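Glutathione S-transferase 1 (Ascaris suum, PDB 4Q5F) conjugates reduced glutathione to a wide range of exogenous and endogenous hydrophobic electrophiles and can also act as a glutathione peroxidase. Local coordinates at residues Leu26-Arg31 with Ala211-Thr216; Ser102-Phe107 with Val165-Leu170; Asp109-Leu114 with Ala177-Leu182; Val171-Leu176 with Glu198-Leu203. All coordinates share one frame; numbering follows the deposited sequence.

Interaction 1: Leu26-Arg31 with Ala211-Thr216; sequences LGEGAR and AERPKT. With GSH (glutathione), chain E.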
# COMPACT_ATOMS: atom_id res chain seq x y z
N LEU B 26 -3.44 6.50 11.85
CA LEU B 26 -3.50 5.22 11.14
C LEU B 26 -4.24 4.16 11.95
O LEU B 26 -4.83 3.24 11.39
CB LEU B 26 -2.09 4.72 10.83
CG LEU B 26 -1.24 5.55 9.88
CD1 LEU B 26 0.17 4.99 9.81
CD2 LEU B 26 -1.86 5.60 8.49
N GLY B 27 -4.21 4.29 13.27
CA GLY B 27 -4.83 3.32 14.15
C GLY B 27 -6.34 3.32 14.05
O GLY B 27 -6.98 2.27 14.19
N GLU B 28 -6.91 4.49 13.81
CA GLU B 28 -8.37 4.67 13.80
C GLU B 28 -9.05 3.76 12.79
O GLU B 28 -10.19 3.33 12.99
CB GLU B 28 -8.72 6.12 13.50
CG GLU B 28 -10.19 6.47 13.70
CD GLU B 28 -10.63 6.30 15.14
OE1 GLU B 28 -9.78 6.37 16.05
OE2 GLU B 28 -11.85 6.09 15.37
N GLY B 29 -8.36 3.49 11.68
CA GLY B 29 -8.89 2.62 10.65
C GLY B 29 -9.30 1.28 11.22
O GLY B 29 -10.42 0.82 11.00
N ALA B 30 -8.40 0.66 11.97
CA ALA B 30 -8.67 -0.63 12.61
C ALA B 30 -9.83 -0.52 13.60
O ALA B 30 -10.72 -1.36 13.60
CB ALA B 30 -7.43 -1.14 13.31
N ARG B 31 -9.80 0.52 14.43
CA ARG B 31 -10.86 0.75 15.42
C ARG B 31 -12.22 0.80 14.75
O ARG B 31 -13.17 0.15 15.19
CB ARG B 31 -10.62 2.06 16.17
CG ARG B 31 -9.34 2.09 16.99
CD ARG B 31 -9.13 3.46 17.61
NE ARG B 31 -7.87 3.54 18.35
CZ ARG B 31 -6.96 4.51 18.23
NH1 ARG B 31 -7.14 5.51 17.38
NH2 ARG B 31 -5.86 4.47 18.97
N ALA B 211 -19.25 9.30 18.26
CA ALA B 211 -19.80 10.10 19.35
C ALA B 211 -19.02 9.88 20.66
O ALA B 211 -18.85 10.81 21.44
CB ALA B 211 -21.28 9.78 19.55
N GLU B 212 -18.55 8.65 20.86
CA GLU B 212 -17.95 8.25 22.14
C GLU B 212 -16.43 8.32 22.13
O GLU B 212 -15.81 8.49 23.17
CB GLU B 212 -18.37 6.82 22.50
CG GLU B 212 -19.86 6.54 22.35
CD GLU B 212 -20.20 5.07 22.53
OE1 GLU B 212 -19.27 4.25 22.71
OE2 GLU B 212 -21.40 4.73 22.48
N ARG B 213 -15.83 8.17 20.95
CA ARG B 213 -14.38 8.07 20.84
C ARG B 213 -13.72 9.34 21.37
O ARG B 213 -14.32 10.42 21.34
CB ARG B 213 -13.95 7.81 19.40
CG ARG B 213 -14.30 8.92 18.43
CD ARG B 213 -13.78 8.61 17.04
NE ARG B 213 -14.04 9.69 16.09
CZ ARG B 213 -13.69 9.67 14.81
NH1 ARG B 213 -13.04 8.62 14.31
NH2 ARG B 213 -13.98 10.70 14.03
N PRO B 214 -12.46 9.23 21.84
CA PRO B 214 -11.77 10.40 22.40
C PRO B 214 -11.57 11.51 21.37
O PRO B 214 -11.20 11.24 20.23
CB PRO B 214 -10.42 9.84 22.83
CG PRO B 214 -10.62 8.38 22.96
CD PRO B 214 -11.63 8.02 21.92
N LYS B 215 -11.81 12.75 21.79
CA LYS B 215 -11.54 13.91 20.95
C LYS B 215 -10.04 14.17 20.92
O LYS B 215 -9.44 14.49 21.95
CB LYS B 215 -12.28 15.13 21.49
CG LYS B 215 -13.79 14.96 21.58
N THR B 216 -9.44 14.01 19.75
CA THR B 216 -8.01 14.20 19.57
C THR B 216 -7.79 15.14 18.39
O THR B 216 -8.70 15.31 17.57
CB THR B 216 -7.30 12.85 19.32
OG1 THR B 216 -7.83 12.24 18.14
CG2 THR B 216 -7.51 11.92 20.50
N1 GSH E . 3.54 2.23 6.74
CA1 GSH E . 3.21 2.20 8.12
C1 GSH E . 1.77 1.77 8.28
O11 GSH E . 1.40 1.16 9.32
O12 GSH E . 0.93 2.02 7.38
CB1 GSH E . 3.40 3.59 8.71
CG1 GSH E . 3.28 3.52 10.24
CD1 GSH E . 3.75 4.82 10.90
OE1 GSH E . 4.31 5.67 10.23
N2 GSH E . 3.53 5.03 12.31
CA2 GSH E . 3.96 6.22 12.98
C2 GSH E . 4.91 5.84 14.11
O2 GSH E . 4.90 4.70 14.56
CB2 GSH E . 2.78 6.92 13.59
SG2 GSH E . 1.62 7.35 12.34
N3 GSH E . 5.81 6.83 14.65
CA3 GSH E . 6.72 6.49 15.72
C3 GSH E . 8.07 6.09 15.14
O31 GSH E . 8.19 5.88 13.91
O32 GSH E . 9.07 5.97 15.90
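Glu28 and Arg213 meet chiefly through a salt bridge, one carboxylate oxygen against one guanidinium nitrogen. Arg213 NH1 donates to Glu28 OE2 at 3.0 Å, with an N-H...O angle of 154°. The oxygen lies at the edge of the guanidinium, practically in its plane, but the nitrogen approaches OE2 from above the carboxylate, and the two planes stand 73° apart. This is therefore a single-point grip and not a flat two-pronged pairing. The Arg213 chain runs straight from CG to NE, while Glu28 turns at chi2 (63°), which leaves one carboxylate oxygen for Arg213 and the other for Arg31.

The second ionic bond stays within the helix: Arg31 NH1, one turn on, gives a hydrogen bond to Glu28 OE1 at 3.1 Å, nearly in line with the C-O bond. Each oxygen of the buried carboxylate thus has an arginine, and OE2 additionally accepts from Trp209 NE1. In fold terms, the bridge ties helix 27-37 of the thioredoxin-like N-terminal domain to the segment that leaves helix 204-212 of the all-helical C-terminal domain, Arg213 being the first residue to leave helical geometry.

At the other end of segment 26-31, Leu26 meets the ligand: its CD1 rests against CG1 of the bound glutathione at 3.5 Å, and the backbone N of Leu26 is hydrogen-bonded to Tyr20 OH.

Interaction 2: Ser102-Phe107 with Val165-Leu170; sequences SIFDQF and VTWADL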
# COMPACT_ATOMS: atom_id res chain seq x y z
N SER B 102 -7.84 -1.85 -4.58
CA SER B 102 -7.45 -0.91 -5.62
C SER B 102 -7.79 0.52 -5.23
O SER B 102 -6.94 1.41 -5.32
CB SER B 102 -8.14 -1.27 -6.94
OG SER B 102 -7.60 -0.52 -8.01
N ILE B 103 -9.02 0.76 -4.80
CA ILE B 103 -9.44 2.11 -4.48
C ILE B 103 -8.72 2.65 -3.25
O ILE B 103 -8.45 3.85 -3.15
CB ILE B 103 -10.98 2.21 -4.27
CG1 ILE B 103 -11.41 3.66 -4.06
CG2 ILE B 103 -11.42 1.35 -3.10
CD1 ILE B 103 -11.12 4.58 -5.24
N PHE B 104 -8.39 1.77 -2.31
CA PHE B 104 -7.68 2.21 -1.11
C PHE B 104 -6.23 2.56 -1.42
O PHE B 104 -5.67 3.47 -0.82
CB PHE B 104 -7.74 1.16 0.00
CG PHE B 104 -7.13 1.63 1.29
CD1 PHE B 104 -7.81 2.52 2.10
CD2 PHE B 104 -5.88 1.19 1.69
CE1 PHE B 104 -7.26 2.96 3.29
CE2 PHE B 104 -5.32 1.63 2.88
CZ PHE B 104 -6.01 2.52 3.68
N ASP B 105 -5.62 1.83 -2.35
CA ASP B 105 -4.26 2.14 -2.79
C ASP B 105 -4.21 3.51 -3.46
O ASP B 105 -3.22 4.23 -3.33
CB ASP B 105 -3.75 1.07 -3.76
CG ASP B 105 -3.19 -0.16 -3.05
OD1 ASP B 105 -3.12 -0.16 -1.80
OD2 ASP B 105 -2.82 -1.12 -3.74
N GLN B 106 -5.26 3.86 -4.19
CA GLN B 106 -5.33 5.17 -4.83
C GLN B 106 -5.50 6.24 -3.76
O GLN B 106 -4.91 7.32 -3.85
CB GLN B 106 -6.48 5.24 -5.83
CG GLN B 106 -6.56 6.56 -6.59
CD GLN B 106 -5.30 6.83 -7.41
OE1 GLN B 106 -4.62 5.91 -7.84
NE2 GLN B 106 -5.00 8.11 -7.61
N PHE B 107 -6.31 5.94 -2.75
CA PHE B 107 -6.46 6.82 -1.60
C PHE B 107 -5.12 6.98 -0.89
O PHE B 107 -4.78 8.06 -0.41
CB PHE B 107 -7.51 6.27 -0.64
CG PHE B 107 -7.39 6.81 0.75
CD1 PHE B 107 -7.87 8.07 1.06
CD2 PHE B 107 -6.80 6.06 1.76
CE1 PHE B 107 -7.77 8.57 2.35
CE2 PHE B 107 -6.70 6.55 3.04
CZ PHE B 107 -7.18 7.81 3.34
N VAL B 165 -21.09 -1.77 2.91
CA VAL B 165 -19.86 -1.12 3.35
C VAL B 165 -18.68 -2.10 3.40
O VAL B 165 -18.85 -3.28 3.70
CB VAL B 165 -20.05 -0.46 4.75
CG1 VAL B 165 -20.02 -1.51 5.86
CG2 VAL B 165 -19.01 0.61 4.98
N THR B 166 -17.49 -1.59 3.08
CA THR B 166 -16.25 -2.36 3.19
C THR B 166 -15.25 -1.60 4.06
O THR B 166 -15.49 -0.45 4.43
CB THR B 166 -15.62 -2.64 1.81
OG1 THR B 166 -15.22 -1.40 1.20
CG2 THR B 166 -16.60 -3.37 0.90
N TRP B 167 -14.13 -2.23 4.37
CA TRP B 167 -13.14 -1.61 5.25
C TRP B 167 -12.50 -0.39 4.61
O TRP B 167 -12.11 0.55 5.30
CB TRP B 167 -12.06 -2.62 5.66
CG TRP B 167 -11.25 -3.17 4.52
CD1 TRP B 167 -11.46 -4.34 3.85
CD2 TRP B 167 -10.08 -2.58 3.94
NE1 TRP B 167 -10.50 -4.51 2.88
CE2 TRP B 167 -9.64 -3.45 2.91
CE3 TRP B 167 -9.36 -1.40 4.18
CZ2 TRP B 167 -8.52 -3.17 2.13
CZ3 TRP B 167 -8.25 -1.14 3.39
CH2 TRP B 167 -7.84 -2.02 2.39
N ALA B 168 -12.40 -0.39 3.28
CA ALA B 168 -11.85 0.75 2.56
C ALA B 168 -12.75 1.96 2.74
O ALA B 168 -12.28 3.09 2.89
CB ALA B 168 -11.69 0.42 1.09
N ASP B 169 -14.06 1.73 2.73
CA ASP B 169 -15.03 2.80 2.93
C ASP B 169 -14.85 3.45 4.30
O ASP B 169 -14.86 4.67 4.42
CB ASP B 169 -16.46 2.26 2.80
CG ASP B 169 -16.76 1.74 1.41
OD1 ASP B 169 -16.48 2.45 0.43
OD2 ASP B 169 -17.28 0.61 1.30
N LEU B 170 -14.69 2.62 5.32
CA LEU B 170 -14.58 3.10 6.69
C LEU B 170 -13.34 3.97 6.90
O LEU B 170 -13.41 5.04 7.52
CB LEU B 170 -14.54 1.92 7.67
CG LEU B 170 -15.75 0.98 7.64
CD1 LEU B 170 -15.52 -0.21 8.55
CD2 LEU B 170 -17.02 1.72 8.05
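Phe104 and Trp167 meet because their first torsions send the rings toward each other: in Phe104, CG is trans to the backbone N (chi1 -175°), whereas Trp167 folds CG between its backbone N and carbonyl carbon (chi1 62°). The indole consequently lies along the start of its own helix and presents the far rim of its six-membered ring to the phenylalanine. Trp167 CZ3 is 3.7 Å from Phe104 CG, and Trp167 CH2 stands 3.8 Å from Phe104 CD2. CZ3 sits above one face of the Phe104 ring, offset toward the rim, and the planes are 64° apart with centroids separated by 5.0 Å, an edge-to-face pair.

Beside the rings the helices come close, 5.7 Å between the CA atoms of Phe104 and Ala168. The small methyl permits this: Ala168 CB lies 4.2 Å from Phe104 CB and 4.3 Å from Ile103 CG2. The helices joined here, 94-114 and 167-182, belong to the helical C-terminal domain of the glutathione transferase fold, and the contact falls at the first turn of the second. Thr166 occupies the N-cap, and its backbone N donates to Asp169 OD2, the side chain at N3, at 2.8 Å, a bond that steadies this helix start. Asp169 OD1 is also bonded to Tyr196 OH. On helix 94-114, Ile103 packs in addition on Leu148 and Phe151 of helix 129-155, and on Phe60 of the second subunit.

Interaction 3: Asp109-Leu114 with Ala177-Leu182; sequences DFMAEL and ASWESL. With GSH (glutathione), chain C.
Leu114 and Met111 pack against the indole of Trp179, which supplies the whole of the opposing surface from segment 177-182. Leu114 lies over one face: its CB is 3.9 Å from the centroid of the six-membered ring and 25° off the normal, a CH-pi contact, and its CD1 sits above the middle of the ring system, 4.0 Å from Trp179 CD2. Leu182 CD1, three residues on from Trp179, takes the opposite face nearer the rim, so the indole is sandwiched between two leucines.

Met111 reaches the pyrrole part. Bends at chi2 and chi3 curl the chain until SD is 3.4 Å from Trp179 NE1 and CE is 3.8 Å from Trp179 CD1. The sulfur stands 58° off the normal of the five-membered ring, an oblique Met-aromatic contact. Met111 and Leu114 thus meet the indole from helix 94-114, with Phe118 and Phe186 also against it.

The other sides are more open. Ala112, Glu180 and Ser181 are exposed, and Asp109 is partly so, facing the second subunit. There Asp109 OD2 accepts a 2.6 Å hydrogen bond from the amino nitrogen N1 of the glutathione held by that subunit. Helix 94-114 thus packs on Trp179 inside the subunit, while Asp109 contributes to the neighbour's ligand site, the shared glutathione site characteristic of the dimeric glutathione transferase fold.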
# COMPACT_ATOMS: atom_id res chain seq x y z
N ASP B 109 -2.16 6.79 -2.35
CA ASP B 109 -1.35 7.67 -3.19
C ASP B 109 -1.69 9.13 -2.89
O ASP B 109 -0.80 9.98 -2.78
CB ASP B 109 -1.58 7.40 -4.67
CG ASP B 109 -0.91 6.12 -5.15
OD1 ASP B 109 -0.04 5.59 -4.42
OD2 ASP B 109 -1.24 5.67 -6.26
N PHE B 110 -2.98 9.41 -2.78
CA PHE B 110 -3.46 10.75 -2.44
C PHE B 110 -2.89 11.19 -1.10
O PHE B 110 -2.35 12.30 -0.97
CB PHE B 110 -4.99 10.75 -2.38
CG PHE B 110 -5.60 12.09 -2.10
CD1 PHE B 110 -4.94 13.26 -2.44
CD2 PHE B 110 -6.84 12.18 -1.50
CE1 PHE B 110 -5.51 14.49 -2.18
CE2 PHE B 110 -7.41 13.41 -1.23
CZ PHE B 110 -6.74 14.57 -1.57
N MET B 111 -3.00 10.33 -0.10
CA MET B 111 -2.49 10.62 1.24
C MET B 111 -0.98 10.85 1.23
O MET B 111 -0.46 11.64 2.02
CB MET B 111 -2.81 9.46 2.19
CG MET B 111 -4.28 9.36 2.60
SD MET B 111 -4.84 10.77 3.57
CE MET B 111 -5.67 11.74 2.31
N ALA B 112 -0.28 10.17 0.33
CA ALA B 112 1.17 10.29 0.24
C ALA B 112 1.59 11.71 -0.15
O ALA B 112 2.72 12.12 0.10
CB ALA B 112 1.73 9.28 -0.76
N GLU B 113 0.67 12.45 -0.75
CA GLU B 113 0.93 13.84 -1.13
C GLU B 113 0.72 14.75 0.07
O GLU B 113 1.52 15.65 0.32
CB GLU B 113 -0.01 14.27 -2.26
CG GLU B 113 -0.17 13.27 -3.41
CD GLU B 113 0.67 13.62 -4.62
OE1 GLU B 113 1.78 14.16 -4.45
OE2 GLU B 113 0.21 13.36 -5.76
N LEU B 114 -0.36 14.51 0.80
CA LEU B 114 -0.80 15.41 1.86
C LEU B 114 -0.04 15.24 3.17
O LEU B 114 0.42 16.23 3.76
CB LEU B 114 -2.29 15.18 2.14
CG LEU B 114 -3.28 15.50 1.02
CD1 LEU B 114 -4.69 15.20 1.49
CD2 LEU B 114 -3.16 16.95 0.58
N ALA B 177 -12.78 13.02 6.16
CA ALA B 177 -13.53 13.84 7.10
C ALA B 177 -12.58 14.66 7.97
O ALA B 177 -12.82 15.84 8.22
CB ALA B 177 -14.41 12.96 7.97
N SER B 178 -11.50 14.03 8.42
CA SER B 178 -10.53 14.70 9.27
C SER B 178 -9.76 15.77 8.49
O SER B 178 -9.52 16.86 9.00
CB SER B 178 -9.55 13.69 9.86
OG SER B 178 -10.22 12.74 10.67
N TRP B 179 -9.37 15.45 7.26
CA TRP B 179 -8.64 16.39 6.42
C TRP B 179 -9.49 17.60 6.08
O TRP B 179 -8.96 18.68 5.79
CB TRP B 179 -8.16 15.71 5.14
CG TRP B 179 -6.85 15.03 5.31
CD1 TRP B 179 -6.62 13.70 5.44
CD2 TRP B 179 -5.57 15.67 5.38
NE1 TRP B 179 -5.27 13.46 5.58
CE2 TRP B 179 -4.61 14.66 5.55
CE3 TRP B 179 -5.14 17.00 5.32
CZ2 TRP B 179 -3.24 14.93 5.66
CZ3 TRP B 179 -3.79 17.27 5.42
CH2 TRP B 179 -2.86 16.24 5.59
N GLU B 180 -10.81 17.43 6.11
CA GLU B 180 -11.73 18.53 5.86
C GLU B 180 -11.56 19.61 6.93
O GLU B 180 -11.93 20.77 6.72
CB GLU B 180 -13.17 18.02 5.86
CG GLU B 180 -14.16 18.97 5.20
CD GLU B 180 -15.59 18.45 5.25
OE1 GLU B 180 -15.78 17.25 5.55
OE2 GLU B 180 -16.52 19.25 5.00
N SER B 181 -11.00 19.22 8.07
CA SER B 181 -10.80 20.14 9.19
C SER B 181 -9.49 20.92 9.07
O SER B 181 -9.36 22.00 9.64
CB SER B 181 -10.81 19.35 10.51
OG SER B 181 -11.93 18.48 10.57
N LEU B 182 -8.54 20.37 8.33
CA LEU B 182 -7.24 21.01 8.14
C LEU B 182 -7.24 21.94 6.93
O LEU B 182 -6.44 22.87 6.84
CB LEU B 182 -6.15 19.96 7.94
CG LEU B 182 -5.64 19.23 9.17
CD1 LEU B 182 -5.22 17.82 8.80
CD2 LEU B 182 -4.47 19.98 9.79
N1 GSH C . 0.03 3.67 -7.22
CA1 GSH C . 0.11 3.25 -8.57
C1 GSH C . 0.39 1.77 -8.61
O11 GSH C . -0.03 1.07 -9.57
O12 GSH C . 1.04 1.22 -7.69
CB1 GSH C . 1.23 4.02 -9.26
CG1 GSH C . 1.17 3.77 -10.78
CD1 GSH C . 2.09 4.74 -11.52
OE1 GSH C . 2.68 5.61 -10.91
N2 GSH C . 2.25 4.61 -12.94
CA2 GSH C . 3.09 5.49 -13.69
C2 GSH C . 2.27 6.06 -14.83
O2 GSH C . 1.23 5.50 -15.16
CB2 GSH C . 4.27 4.74 -14.26
SG2 GSH C . 5.17 3.96 -12.96
N3 GSH C . 2.71 7.24 -15.54
CA3 GSH C . 1.91 7.77 -16.62
C3 GSH C . 0.84 8.72 -16.07
O31 GSH C . 0.58 8.73 -14.83
O32 GSH C . 0.22 9.48 -16.84

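Interaction 4: Val171-Leu176 with Glu198-Leu203; sequences VITDSL and EHVREL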
# COMPACT_ATOMS: atom_id res chain seq x y z
N VAL B 171 -12.20 3.52 6.38
CA VAL B 171 -10.94 4.22 6.58
C VAL B 171 -10.87 5.49 5.74
O VAL B 171 -10.42 6.54 6.21
CB VAL B 171 -9.74 3.32 6.24
CG1 VAL B 171 -8.42 4.07 6.42
CG2 VAL B 171 -9.76 2.07 7.11
N ILE B 172 -11.30 5.39 4.48
CA ILE B 172 -11.24 6.52 3.56
C ILE B 172 -12.07 7.69 4.07
O ILE B 172 -11.56 8.80 4.20
CB ILE B 172 -11.72 6.10 2.14
CG1 ILE B 172 -10.67 5.22 1.47
CG2 ILE B 172 -11.99 7.33 1.26
CD1 ILE B 172 -11.15 4.54 0.20
N THR B 173 -13.34 7.43 4.36
CA THR B 173 -14.26 8.49 4.76
C THR B 173 -13.85 9.16 6.07
O THR B 173 -14.06 10.37 6.24
CB THR B 173 -15.69 7.95 4.90
OG1 THR B 173 -15.70 6.84 5.80
CG2 THR B 173 -16.23 7.52 3.55
N ASP B 174 -13.28 8.40 6.99
CA ASP B 174 -12.83 8.96 8.25
C ASP B 174 -11.67 9.91 8.02
O ASP B 174 -11.62 11.01 8.58
CB ASP B 174 -12.41 7.86 9.23
CG ASP B 174 -12.01 8.41 10.59
OD1 ASP B 174 -12.91 8.82 11.35
OD2 ASP B 174 -10.80 8.43 10.89
N SER B 175 -10.72 9.49 7.19
CA SER B 175 -9.53 10.28 6.90
C SER B 175 -9.91 11.56 6.15
O SER B 175 -9.45 12.64 6.50
CB SER B 175 -8.53 9.47 6.08
OG SER B 175 -8.31 8.20 6.66
N LEU B 176 -10.74 11.42 5.12
CA LEU B 176 -11.22 12.56 4.36
C LEU B 176 -11.94 13.55 5.27
O LEU B 176 -11.75 14.76 5.17
CB LEU B 176 -12.16 12.11 3.24
CG LEU B 176 -11.55 11.33 2.08
CD1 LEU B 176 -12.63 10.96 1.07
CD2 LEU B 176 -10.43 12.10 1.40
N GLU B 198 -21.00 11.33 4.40
CA GLU B 198 -22.13 11.49 5.30
C GLU B 198 -22.79 10.14 5.56
O GLU B 198 -23.15 9.82 6.70
CB GLU B 198 -23.16 12.45 4.68
CG GLU B 198 -24.26 12.88 5.64
CD GLU B 198 -25.44 13.51 4.92
OE1 GLU B 198 -26.21 12.78 4.26
OE2 GLU B 198 -25.60 14.75 5.01
N HIS B 199 -22.95 9.35 4.50
CA HIS B 199 -23.61 8.06 4.59
C HIS B 199 -22.88 7.09 5.52
O HIS B 199 -23.45 6.62 6.50
CB HIS B 199 -23.72 7.44 3.19
CG HIS B 199 -24.43 6.12 3.16
ND1 HIS B 199 -25.62 5.93 2.49
CD2 HIS B 199 -24.11 4.92 3.71
CE1 HIS B 199 -26.01 4.67 2.64
NE2 HIS B 199 -25.11 4.05 3.37
N VAL B 200 -21.62 6.80 5.20
CA VAL B 200 -20.83 5.83 5.95
C VAL B 200 -20.80 6.18 7.44
O VAL B 200 -20.91 5.30 8.29
CB VAL B 200 -19.38 5.77 5.41
CG1 VAL B 200 -18.50 4.82 6.26
CG2 VAL B 200 -19.38 5.36 3.93
N ARG B 201 -20.65 7.47 7.75
CA ARG B 201 -20.52 7.91 9.13
C ARG B 201 -21.87 8.00 9.84
O ARG B 201 -21.93 8.23 11.05
CB ARG B 201 -19.77 9.24 9.18
CG ARG B 201 -18.29 9.07 8.87
CD ARG B 201 -17.65 10.36 8.38
NE ARG B 201 -17.57 11.38 9.41
CZ ARG B 201 -16.65 11.41 10.37
NH1 ARG B 201 -15.72 10.47 10.45
NH2 ARG B 201 -16.66 12.39 11.27
N GLU B 202 -22.95 7.82 9.08
CA GLU B 202 -24.29 7.73 9.66
C GLU B 202 -24.69 6.28 9.92
O GLU B 202 -25.76 6.02 10.46
CB GLU B 202 -25.31 8.42 8.76
CG GLU B 202 -25.36 9.93 8.94
CD GLU B 202 -26.33 10.61 7.99
OE1 GLU B 202 -26.96 9.90 7.17
OE2 GLU B 202 -26.47 11.85 8.06
N LEU B 203 -23.83 5.34 9.52
CA LEU B 203 -24.03 3.94 9.88
C LEU B 203 -24.07 3.84 11.40
O LEU B 203 -23.22 4.42 12.08
CB LEU B 203 -22.90 3.07 9.32
CG LEU B 203 -22.91 2.83 7.81
CD1 LEU B 203 -21.60 2.19 7.37
CD2 LEU B 203 -24.09 1.95 7.41
O HOH W 1 -13.06 11.62 11.29
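Thr173 and Val200 mark the nearest backbone approach between the two helical segments, their CA atoms 7.2 Å apart. Segment 171-176 is helical throughout. Segment 198-203 is the end of helix 191-201, running into a turn that leads to Leu203, the N-cap of the next helix.

The two side chains cross at a slant. Thr173 OG1 lies 3.5 Å from Val200 CG1, and Thr173 CG2 is 3.8 Å from Val200 CG2. With chi1 at 55°, the hydroxyl is folded back against its own helix, where it is hydrogen-bonded to Asp169 O, so a buried polar atom can sit beside an aliphatic one. This packing joins helices 167-182 and 191-201 inside the helical C-terminal domain of the glutathione transferase fold.

Next to it the contact turns ionic. Asp174 OD1 lies at the edge of the Arg201 guanidinium, close to its plane, but the salt bridge is long, 3.4 Å from OD1 to Arg201 NH1. A kink at chi3 (68°) brings the arginine across. One water helps to close the gap, donating to Asp174 OD1 at 2.8 Å and to Asp174 O, and accepting a weak bond from Arg201 NH1. The stronger partner of OD1 is Arg213, outside the two segments.

How the interactions relate
Helix 167-182 runs through interactions 2, 3 and 4, meeting helix 94-114 near its start and again near its end, with centres 14 Å apart, and helix 191-201 in between. Interaction 1 spans the longest separation in sequence and encloses the other three along the chain. It alone joins the thioredoxin-like domain to the helical one. It meets interaction 4, centres 12 Å apart, through a 3.0 Å salt bridge from Arg213 NH1 to Asp174 OD1, so the charge network that crosses the domain boundary at Glu28-Arg213 runs on to helix 167-182. Interactions 2 and 4 pack directly, Phe104 on Val171. Interaction 1 holds Leu26 of the subunit's own glutathione pocket, and interaction 3 Asp109, which binds the second subunit's glutathione.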